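Local atomic coordinates of esterase (Rhizomucor miehei, PDB entry 4WY5), a protein that probably hydrolyses carboxylic esters as a carboxylesterase of the alpha/beta hydrolase fold. Residues P298-P302 / Q303-T307. Sequence-based numbering, arbitrary orientation.
Sequences PVETP and QYRFT
T301 caps the N-terminus of helix 302-319, and its hydroxyl supplies the evidence: OG1 of T301 accepts from N of Y304 at 3.1 Å with an N-H...O angle of 153°. With chi1 at 63°, OG1 stands staggered between N and C of its own residue, from where it meets N of Y304. The same hydroxyl also hydrogen-bonds to OH of Y12 in helix 10-19, so the cap residue joins two helices. Regular helical bonding starts at once: N of R305 donates to O of T301 (3.2 Å), and N of F306 to O of P302 (3.1 Å). P302, with no N-H to offer, fits the first position of the helix.

The buried side is close-packed. The side chains of P302 and Q303 run alongside each other; the Q303 chain bends at chi2, bringing its OE1 to 3.4 Å from CD of P302 and 3.5 Å from CB of T301. H9 packs against this cluster, while the hydroxyl at the far end of the Y304 ring is hydrogen-bonded to D105.

The more open flank is looser. OE1 of exposed E300 meets NH1 of R305 at the guanidinium edge, a salt bridge whose hydrogen bond is weak (3.3 Å), with the carboxylate and guanidinium planes 68° apart. One guanidinium face lies over CA of P302, NH2 standing 3.8 Å from that atom. The chemistry therefore implies a helix start defined mainly by the neutral T301 cap and backbone bonds, to which E300 probably adds a modest electrostatic contribution; R305 probably feels both acids, E300 through this weakly hydrogen-bonded salt bridge and D281 of the second subunit only through a long, weak ion pair with NH2.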
# COMPACT_ATOMS: atom_id res chain seq x y z
N PRO A 298 0.53 9.35 17.90
CA PRO A 298 -0.52 8.79 18.78
C PRO A 298 -1.95 8.92 18.24
O PRO A 298 -2.76 8.00 18.42
CB PRO A 298 -0.38 9.62 20.06
CG PRO A 298 1.01 10.25 19.99
CD PRO A 298 1.27 10.46 18.54
N VAL A 299 -2.26 10.04 17.61
CA VAL A 299 -3.60 10.25 17.09
C VAL A 299 -3.76 9.56 15.74
O VAL A 299 -3.07 9.91 14.77
CB VAL A 299 -3.93 11.74 16.95
CG1 VAL A 299 -5.37 11.91 16.45
CG2 VAL A 299 -3.76 12.44 18.29
N GLU A 300 -4.68 8.60 15.69
CA GLU A 300 -4.90 7.77 14.50
C GLU A 300 -5.30 8.57 13.23
O GLU A 300 -6.09 9.51 13.30
CB GLU A 300 -5.96 6.71 14.81
CG GLU A 300 -6.21 5.73 13.69
CD GLU A 300 -7.07 4.56 14.13
OE1 GLU A 300 -8.28 4.54 13.81
OE2 GLU A 300 -6.52 3.65 14.80
N THR A 301 -4.71 8.20 12.10
CA THR A 301 -5.01 8.79 10.79
C THR A 301 -5.30 7.68 9.81
O THR A 301 -4.89 6.55 10.04
CB THR A 301 -3.84 9.60 10.24
OG1 THR A 301 -2.72 8.72 10.02
CG2 THR A 301 -3.49 10.74 11.19
N PRO A 302 -5.97 8.00 8.68
CA PRO A 302 -6.21 6.91 7.72
C PRO A 302 -4.94 6.22 7.22
O PRO A 302 -5.01 5.03 6.91
CB PRO A 302 -6.91 7.62 6.55
CG PRO A 302 -7.56 8.83 7.18
CD PRO A 302 -6.66 9.25 8.31
N GLN A 303 -3.80 6.93 7.18
CA GLN A 303 -2.57 6.29 6.73
C GLN A 303 -1.91 5.46 7.85
O GLN A 303 -1.22 4.48 7.54
CB GLN A 303 -1.57 7.30 6.12
CG GLN A 303 -1.54 8.71 6.66
CD GLN A 303 -2.64 9.60 6.11
OE1 GLN A 303 -3.71 9.72 6.72
NE2 GLN A 303 -2.38 10.27 4.98
N TYR A 304 -2.12 5.80 9.12
CA TYR A 304 -1.62 4.92 10.19
C TYR A 304 -2.34 3.56 10.13
O TYR A 304 -1.71 2.50 10.22
CB TYR A 304 -1.81 5.51 11.61
CG TYR A 304 -1.44 4.51 12.70
CD1 TYR A 304 -0.13 4.40 13.17
CD2 TYR A 304 -2.40 3.63 13.23
CE1 TYR A 304 0.22 3.47 14.14
CE2 TYR A 304 -2.07 2.69 14.19
CZ TYR A 304 -0.75 2.62 14.65
OH TYR A 304 -0.39 1.70 15.60
N ARG A 305 -3.66 3.61 9.98
CA ARG A 305 -4.48 2.38 9.91
C ARG A 305 -4.13 1.52 8.65
O ARG A 305 -3.93 0.31 8.75
CB ARG A 305 -5.97 2.77 9.93
CG ARG A 305 -6.96 1.63 10.08
CD ARG A 305 -8.41 2.14 10.29
NE ARG A 305 -8.88 3.06 9.24
CZ ARG A 305 -9.05 4.38 9.39
NH1 ARG A 305 -8.80 4.97 10.56
NH2 ARG A 305 -9.48 5.12 8.37
N PHE A 306 -4.04 2.15 7.49
CA PHE A 306 -3.66 1.46 6.25
C PHE A 306 -2.31 0.74 6.44
O PHE A 306 -2.17 -0.43 6.11
CB PHE A 306 -3.58 2.45 5.08
CG PHE A 306 -2.87 1.92 3.85
CD1 PHE A 306 -3.55 1.18 2.87
CD2 PHE A 306 -1.51 2.15 3.67
CE1 PHE A 306 -2.88 0.68 1.74
CE2 PHE A 306 -0.83 1.66 2.55
CZ PHE A 306 -1.52 0.92 1.58
N THR A 307 -1.34 1.43 7.02
CA THR A 307 0.01 0.89 7.05
C THR A 307 0.10 -0.30 8.00
O THR A 307 0.71 -1.32 7.67
CB THR A 307 1.04 1.97 7.44
OG1 THR A 307 0.92 3.09 6.54
CG2 THR A 307 2.45 1.41 7.37